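Local atomic coordinates of NTF2 fold protein loop-helix-loop design NT-9 (Synthetic construct, PDB entry 6W90), a protein that was designed de novo to take an NTF2-like fold with a reshaped loop-helix-loop element, and holds a phospholipid in its pocket in the crystal. Residues A65-Q77 with E86-E99. Residues are numbered along the deposited sequence; the frame is centred on the assembly and turned at random.
Sequences ASRYDRVEIRKVQ and EIELESNGKKWTFE. With 3PE (1,2-Distearoyl-sn-glycerophosphoethanolamine), chain B.
Two classic beta bulges interrupt a single antiparallel pairing: Asp69 and Arg70 both turn their N-H groups to Glu90 O, and Arg74 and Lys75 both face Glu86. At the first, Asp69 N lies 2.8 Å from Glu90 O and Arg70 N shares that oxygen over a longer bond; at the second, the bond from Lys75 N is weak. Between them the pairing is regular, Glu72 and Glu88 exchanging backbone bonds.

The sheet's two faces illustrate how an amphipathic hairpin divides its work. On one, Val71 CG1 touches Ile87 CG2 at 3.6 Å, and Val71 CG2 lies alongside Leu89 CD2. On the other, Arg70 NE gives Glu72 OE2 an almost straight 2.7 Å bond within its own strand, with a long salt bridge to Glu90 OE1; this arginine probably offsets the crowding of the two carboxylates. Folded back at chi2 and chi3 (-65° and -58°), Arg74 brings NH1 up to Glu88 OE1 in a salt bridge whose 2.4 Å separation is doubtfully short, the flat groups perpendicular.

Tyr68 closes one end, with Leu89 CB over one ring face, a CH-pi contact 3.9 Å from the centroid, and its CE1 edge turned to the face of Trp96, 3.7 Å from CE3. With an alanine here in place of the tyrosine, Leu89 CB and the indole face are likely to lose their aromatic neighbour, opening a gap beside the lipid. Thr97 N holds the lipid phosphate through O12, 2.9 Å away.

Strand 94-105 flanks 82-91 across from the outermost strand 70-79, while helix 6-22 packs against Val71 and Ile73.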
loop_
_atom_site.group_PDB
_atom_site.type_symbol
_atom_site.label_atom_id
_atom_site.label_comp_id
_atom_site.label_asym_id
_atom_site.label_seq_id
_atom_site.Cartn_x
_atom_site.Cartn_y
_atom_site.Cartn_z
ATOM N N ALA A 65 -9.284 -6.035 -3.481
ATOM C CA ALA A 65 -8.418 -7.196 -3.479
ATOM C C ALA A 65 -9.061 -8.390 -4.162
ATOM O O ALA A 65 -8.357 -9.278 -4.660
ATOM C CB ALA A 65 -8.048 -7.545 -2.045
ATOM N N SER A 66 -10.380 -8.469 -4.181
ATOM C CA SER A 66 -10.947 -9.664 -4.783
ATOM C C SER A 66 -10.842 -9.624 -6.301
ATOM O O SER A 66 -11.122 -10.634 -6.953
ATOM C CB SER A 66 -12.387 -9.867 -4.315
ATOM O OG SER A 66 -13.112 -8.668 -4.348
ATOM N N ARG A 67 -10.385 -8.504 -6.869
ATOM C CA ARG A 67 -10.255 -8.423 -8.311
ATOM C C ARG A 67 -9.146 -9.292 -8.880
ATOM O O ARG A 67 -9.133 -9.499 -10.086
ATOM C CB ARG A 67 -9.953 -7.002 -8.777
ATOM C CG ARG A 67 -11.029 -6.017 -8.428
ATOM C CD ARG A 67 -10.663 -4.618 -8.913
ATOM N NE ARG A 67 -11.773 -3.681 -8.752
ATOM C CZ ARG A 67 -11.779 -2.425 -9.194
ATOM N NH1 ARG A 67 -10.728 -1.930 -9.837
ATOM N NH2 ARG A 67 -12.846 -1.661 -8.991
ATOM N N TYR A 68 -8.188 -9.761 -8.077
ATOM C CA TYR A 68 -6.984 -10.385 -8.609
ATOM C C TYR A 68 -6.859 -11.861 -8.275
ATOM O O TYR A 68 -7.181 -12.281 -7.163
ATOM C CB TYR A 68 -5.735 -9.681 -8.075
ATOM C CG TYR A 68 -5.845 -8.234 -8.283
ATOM C CD1 TYR A 68 -5.734 -7.688 -9.545
ATOM C CD2 TYR A 68 -6.142 -7.391 -7.224
ATOM C CE1 TYR A 68 -5.879 -6.325 -9.731
ATOM C CE2 TYR A 68 -6.275 -6.058 -7.391
ATOM C CZ TYR A 68 -6.155 -5.515 -8.637
ATOM O OH TYR A 68 -6.317 -4.150 -8.777
ATOM N N ASP A 69 -6.328 -12.622 -9.240
ATOM C CA ASP A 69 -6.083 -14.045 -9.079
ATOM C C ASP A 69 -4.767 -14.342 -8.383
ATOM O O ASP A 69 -4.608 -15.411 -7.778
ATOM C CB ASP A 69 -5.972 -14.734 -10.435
ATOM C CG ASP A 69 -7.272 -15.036 -11.037
ATOM O OD1 ASP A 69 -8.110 -15.617 -10.325
ATOM O OD2 ASP A 69 -7.437 -14.699 -12.223
ATOM N N ARG A 70 -3.776 -13.477 -8.587
ATOM C CA ARG A 70 -2.416 -13.692 -8.140
ATOM C C ARG A 70 -1.828 -12.372 -7.707
ATOM O O ARG A 70 -2.010 -11.361 -8.381
ATOM C CB ARG A 70 -1.538 -14.207 -9.263
ATOM C CG ARG A 70 -0.780 -15.380 -9.018
ATOM C CD ARG A 70 -0.144 -15.750 -10.338
ATOM N NE ARG A 70 1.155 -16.295 -10.039
ATOM C CZ ARG A 70 1.419 -17.594 -9.987
ATOM N NH1 ARG A 70 0.473 -18.494 -10.242
ATOM N NH2 ARG A 70 2.642 -17.984 -9.676
ATOM N N VAL A 71 -1.089 -12.393 -6.610
ATOM C CA VAL A 71 -0.427 -11.213 -6.073
ATOM C C VAL A 71 0.968 -11.675 -5.675
ATOM O O VAL A 71 1.103 -12.652 -4.932
ATOM C CB VAL A 71 -1.203 -10.611 -4.883
ATOM C CG1 VAL A 71 -0.411 -9.485 -4.323
ATOM C CG2 VAL A 71 -2.561 -10.208 -5.314
ATOM N N GLU A 72 2.003 -11.004 -6.186
ATOM C CA GLU A 72 3.371 -11.398 -5.889
ATOM C C GLU A 72 4.251 -10.164 -5.739
ATOM O O GLU A 72 4.168 -9.246 -6.555
ATOM C CB GLU A 72 3.985 -12.259 -7.008
ATOM C CG GLU A 72 3.170 -13.428 -7.497
ATOM C CD GLU A 72 3.876 -14.170 -8.618
ATOM O OE1 GLU A 72 5.115 -14.333 -8.529
ATOM O OE2 GLU A 72 3.193 -14.566 -9.591
ATOM N N ILE A 73 5.155 -10.189 -4.762
ATOM C CA ILE A 73 6.156 -9.145 -4.608
ATOM C C ILE A 73 7.264 -9.404 -5.612
ATOM O O ILE A 73 7.903 -10.464 -5.577
ATOM C CB ILE A 73 6.718 -9.125 -3.184
ATOM C CG1 ILE A 73 5.620 -8.862 -2.169
ATOM C CG2 ILE A 73 7.783 -8.063 -3.115
ATOM C CD1 ILE A 73 6.103 -9.026 -0.745
ATOM N N ARG A 74 7.520 -8.433 -6.480
ATOM C CA ARG A 74 8.531 -8.593 -7.508
ATOM C C ARG A 74 9.839 -7.888 -7.214
ATOM O O ARG A 74 10.859 -8.241 -7.827
ATOM C CB ARG A 74 8.040 -8.057 -8.860
ATOM C CG ARG A 74 6.939 -8.872 -9.547
ATOM C CD ARG A 74 7.348 -10.284 -9.968
ATOM N NE ARG A 74 8.490 -10.260 -10.880
ATOM C CZ ARG A 74 8.409 -10.172 -12.206
ATOM N NH1 ARG A 74 7.229 -10.109 -12.806
ATOM N NH2 ARG A 74 9.518 -10.150 -12.935
ATOM N N LYS A 75 9.822 -6.881 -6.344
ATOM C CA LYS A 75 11.023 -6.123 -6.019
ATOM C C LYS A 75 10.882 -5.537 -4.623
ATOM O O LYS A 75 9.854 -4.954 -4.288
ATOM C CB LYS A 75 11.242 -5.010 -7.054
ATOM C CG LYS A 75 12.396 -4.069 -6.804
ATOM C CD LYS A 75 12.684 -3.287 -8.087
ATOM C CE LYS A 75 12.657 -1.797 -7.863
ATOM N NZ LYS A 75 13.975 -1.304 -7.327
ATOM N N VAL A 76 11.932 -5.679 -3.818
ATOM C CA VAL A 76 12.100 -4.863 -2.620
ATOM C C VAL A 76 13.517 -4.307 -2.654
ATOM O O VAL A 76 14.473 -5.064 -2.837
ATOM C CB VAL A 76 11.857 -5.643 -1.313
ATOM C CG1 VAL A 76 12.121 -4.724 -0.098
ATOM C CG2 VAL A 76 10.441 -6.224 -1.239
ATOM N N GLN A 77 13.664 -2.988 -2.485
ATOM C CA GLN A 77 14.964 -2.320 -2.408
ATOM C C GLN A 77 14.969 -1.367 -1.226
ATOM O O GLN A 77 14.113 -0.474 -1.162
ATOM C CB GLN A 77 15.239 -1.533 -3.696
ATOM C CG GLN A 77 16.532 -0.703 -3.697
ATOM C CD GLN A 77 17.730 -1.545 -4.021
ATOM O OE1 GLN A 77 17.656 -2.776 -3.991
ATOM N NE2 GLN A 77 18.848 -0.898 -4.330
ATOM N N GLU A 86 7.684 -3.277 -5.249
ATOM C CA GLU A 86 6.840 -3.492 -6.423
ATOM C C GLU A 86 6.090 -4.800 -6.268
ATOM O O GLU A 86 6.688 -5.838 -5.949
ATOM C CB GLU A 86 7.637 -3.539 -7.710
ATOM C CG GLU A 86 8.306 -2.270 -8.089
ATOM C CD GLU A 86 9.070 -2.433 -9.408
ATOM O OE1 GLU A 86 9.880 -1.537 -9.731
ATOM O OE2 GLU A 86 8.867 -3.459 -10.107
ATOM N N ILE A 87 4.780 -4.729 -6.446
ATOM C CA ILE A 87 3.901 -5.875 -6.330
ATOM C C ILE A 87 3.192 -6.052 -7.657
ATOM O O ILE A 87 2.690 -5.087 -8.233
ATOM C CB ILE A 87 2.887 -5.696 -5.193
ATOM C CG1 ILE A 87 3.620 -5.647 -3.851
ATOM C CG2 ILE A 87 1.957 -6.887 -5.189
ATOM C CD1 ILE A 87 2.753 -5.225 -2.727
ATOM N N GLU A 88 3.182 -7.265 -8.161
ATOM C CA GLU A 88 2.489 -7.573 -9.400
ATOM C C GLU A 88 1.168 -8.245 -9.069
ATOM O O GLU A 88 1.104 -9.136 -8.220
ATOM C CB GLU A 88 3.408 -8.436 -10.234
ATOM C CG GLU A 88 2.940 -8.878 -11.536
ATOM C CD GLU A 88 4.050 -9.696 -12.144
ATOM O OE1 GLU A 88 5.055 -9.053 -12.523
ATOM O OE2 GLU A 88 3.947 -10.952 -12.155
ATOM N N LEU A 89 0.109 -7.777 -9.718
ATOM C CA LEU A 89 -1.253 -8.251 -9.519
ATOM C C LEU A 89 -1.736 -8.752 -10.861
ATOM O O LEU A 89 -1.529 -8.084 -11.874
ATOM C CB LEU A 89 -2.143 -7.132 -9.013
ATOM C CG LEU A 89 -1.587 -6.216 -7.927
ATOM C CD1 LEU A 89 -2.374 -4.895 -7.879
ATOM C CD2 LEU A 89 -1.744 -6.918 -6.686
ATOM N N GLU A 90 -2.302 -9.948 -10.885
ATOM C CA GLU A 90 -2.675 -10.540 -12.144
ATOM C C GLU A 90 -4.099 -11.048 -12.105
ATOM O O GLU A 90 -4.562 -11.581 -11.097
ATOM C CB GLU A 90 -1.825 -11.733 -12.499
ATOM C CG GLU A 90 -0.356 -11.539 -12.541
ATOM C CD GLU A 90 0.319 -12.799 -13.046
ATOM O OE1 GLU A 90 1.214 -13.315 -12.340
ATOM O OE2 GLU A 90 -0.092 -13.283 -14.131
ATOM N N SER A 91 -4.757 -10.947 -13.250
ATOM C CA SER A 91 -6.061 -11.559 -13.445
ATOM C C SER A 91 -6.199 -11.900 -14.921
ATOM O O SER A 91 -6.155 -11.001 -15.755
ATOM C CB SER A 91 -7.174 -10.612 -13.017
ATOM O OG SER A 91 -8.441 -11.170 -13.300
ATOM N N ASN A 92 -6.342 -13.175 -15.242
ATOM C CA ASN A 92 -6.615 -13.640 -16.595
ATOM C C ASN A 92 -5.803 -12.926 -17.677
ATOM O O ASN A 92 -6.335 -12.368 -18.630
ATOM C CB ASN A 92 -8.109 -13.520 -16.885
ATOM C CG ASN A 92 -8.505 -14.211 -18.135
ATOM O OD1 ASN A 92 -7.962 -15.259 -18.505
ATOM N ND2 ASN A 92 -9.464 -13.628 -18.825
ATOM N N GLY A 93 -4.483 -12.983 -17.519
ATOM C CA GLY A 93 -3.590 -12.453 -18.527
ATOM C C GLY A 93 -3.407 -10.951 -18.497
ATOM O O GLY A 93 -2.715 -10.415 -19.374
ATOM N N LYS A 94 -4.078 -10.257 -17.579
ATOM C CA LYS A 94 -3.850 -8.844 -17.316
ATOM C C LYS A 94 -2.926 -8.713 -16.111
ATOM O O LYS A 94 -3.082 -9.419 -15.109
ATOM C CB LYS A 94 -5.160 -8.099 -17.039
ATOM C CG LYS A 94 -6.142 -8.014 -18.179
ATOM C CD LYS A 94 -7.320 -7.092 -17.870
ATOM C CE LYS A 94 -8.332 -7.153 -19.002
ATOM N NZ LYS A 94 -9.343 -6.059 -18.919
ATOM N N LYS A 95 -1.965 -7.806 -16.205
ATOM C CA LYS A 95 -0.969 -7.629 -15.165
ATOM C C LYS A 95 -0.925 -6.168 -14.783
ATOM O O LYS A 95 -0.853 -5.299 -15.658
ATOM C CB LYS A 95 0.390 -8.099 -15.666
ATOM C CG LYS A 95 1.468 -8.109 -14.658
ATOM C CD LYS A 95 2.684 -8.879 -15.220
ATOM C CE LYS A 95 2.460 -10.409 -15.266
ATOM N NZ LYS A 95 3.164 -11.136 -16.381
ATOM N N TRP A 96 -1.028 -5.904 -13.489
ATOM C CA TRP A 96 -0.909 -4.559 -12.950
ATOM C C TRP A 96 0.318 -4.530 -12.069
ATOM O O TRP A 96 0.622 -5.505 -11.375
ATOM C CB TRP A 96 -2.106 -4.132 -12.118
ATOM C CG TRP A 96 -3.296 -3.920 -12.887
ATOM C CD1 TRP A 96 -3.734 -2.752 -13.399
ATOM C CD2 TRP A 96 -4.233 -4.920 -13.286
ATOM N NE1 TRP A 96 -4.897 -2.946 -14.095
ATOM C CE2 TRP A 96 -5.220 -4.276 -14.049
ATOM C CE3 TRP A 96 -4.327 -6.301 -13.075
ATOM C CZ2 TRP A 96 -6.298 -4.955 -14.585
ATOM C CZ3 TRP A 96 -5.393 -6.969 -13.600
ATOM C CH2 TRP A 96 -6.373 -6.299 -14.343
ATOM N N THR A 97 1.024 -3.415 -12.080
ATOM C CA THR A 97 2.179 -3.262 -11.213
ATOM C C THR A 97 1.905 -2.143 -10.229
ATOM O O THR A 97 1.668 -1.000 -10.635
ATOM C CB THR A 97 3.446 -3.009 -12.003
ATOM O OG1 THR A 97 3.516 -3.958 -13.066
ATOM C CG2 THR A 97 4.621 -3.192 -11.076
ATOM N N PHE A 98 1.868 -2.505 -8.946
ATOM C CA PHE A 98 1.676 -1.602 -7.818
ATOM C C PHE A 98 3.062 -1.310 -7.260
ATOM O O PHE A 98 3.692 -2.195 -6.672
ATOM C CB PHE A 98 0.770 -2.288 -6.798
ATOM C CG PHE A 98 0.580 -1.539 -5.525
ATOM C CD1 PHE A 98 -0.030 -0.309 -5.509
ATOM C CD2 PHE A 98 1.021 -2.069 -4.334
ATOM C CE1 PHE A 98 -0.224 0.364 -4.336
ATOM C CE2 PHE A 98 0.839 -1.374 -3.160
ATOM C CZ PHE A 98 0.194 -0.162 -3.172
ATOM N N GLU A 99 3.577 -0.115 -7.520
ATOM C CA GLU A 99 4.932 0.230 -7.131
ATOM C C GLU A 99 4.884 1.410 -6.183
ATOM O O GLU A 99 4.269 2.431 -6.517
ATOM C CB GLU A 99 5.813 0.607 -8.323
ATOM C CG GLU A 99 7.199 1.096 -7.860
ATOM C CD GLU A 99 8.241 1.241 -8.964
ATOM O OE1 GLU A 99 7.851 1.391 -10.144
ATOM O OE2 GLU A 99 9.452 1.209 -8.634
HETATM P P 3PE B . -0.668 -0.490 -13.968
HETATM N N 3PE B . 1.877 3.055 -13.613
HETATM O O11 3PE B . -1.231 -0.504 -12.419
HETATM O O12 3PE B . 0.132 -1.738 -14.232
HETATM O O13 3PE B . 0.398 0.775 -14.120
HETATM O O14 3PE B . -1.776 -0.269 -14.997
HETATM C C11 3PE B . 1.669 0.670 -13.531
HETATM C C12 3PE B . 2.544 1.827 -13.995
HETATM C C1 3PE B . -2.051 0.563 -12.026
HETATM C C2 3PE B . -2.655 0.313 -10.636
HETATM C C3 3PE B . -1.529 -0.272 -9.779
HETATM O O31 3PE B . -1.845 -0.225 -8.419
HETATM O O32 3PE B . -3.420 -1.766 -8.834
HETATM C C31 3PE B . -2.919 -1.042 -8.049
HETATM C C32 3PE B . -3.437 -0.981 -6.618
HETATM C C33 3PE B . -4.306 -2.178 -6.236
HETATM C C34 3PE B . -4.037 -2.441 -4.755
HETATM C C35 3PE B . -5.115 -3.304 -4.112
HETATM C C36 3PE B . -4.498 -4.646 -3.704
HETATM C C37 3PE B . -3.678 -4.537 -2.411
HETATM C C38 3PE B . -2.236 -4.070 -2.645
HETATM C C39 3PE B . -1.258 -4.685 -1.633
HETATM C C3A 3PE B . -1.471 -4.142 -0.214
HETATM C C3B 3PE B . -0.294 -4.470 0.712
HETATM C C3C 3PE B . 0.585 -3.233 0.910
HETATM C C3D 3PE B . 1.577 -3.425 2.058
HETATM C C3E 3PE B . 2.558 -2.248 2.072
HETATM C C3F 3PE B . 3.817 -2.597 2.877
HETATM C C3G 3PE B . 4.830 -1.446 2.825
HETATM C C3H 3PE B . 6.286 -1.900 3.004
HETATM C C3I 3PE B . 6.662 -2.177 4.463
HETATM O O21 3PE B . -3.109 1.533 -10.121
HETATM O O22 3PE B . -5.277 0.863 -9.977
HETATM C C21 3PE B . -4.485 1.749 -9.873
HETATM C C22 3PE B . -4.931 3.169 -9.469
HETATM C C23 3PE B . -5.421 3.261 -8.015
HETATM C C24 3PE B . -4.280 3.206 -6.994
HETATM C C25 3PE B . -4.794 3.139 -5.546
HETATM C C26 3PE B . -3.662 2.580 -4.680
HETATM C C27 3PE B . -4.091 2.277 -3.243
HETATM C C28 3PE B . -2.941 1.623 -2.459
HETATM C C29 3PE B . -1.905 2.598 -1.866
HETATM C C2A 3PE B . -0.981 1.896 -0.851
HETATM C C2B 3PE B . -1.366 2.149 0.608
HETATM C C2C 3PE B . -0.728 1.109 1.536
HETATM C C2D 3PE B . -1.649 0.888 2.733
HETATM C C2E 3PE B . -1.011 0.022 3.812
HETATM C C2F 3PE B . -1.214 -1.460 3.509
HETATM O O HOH W 1 -5.783 -15.647 -13.778
#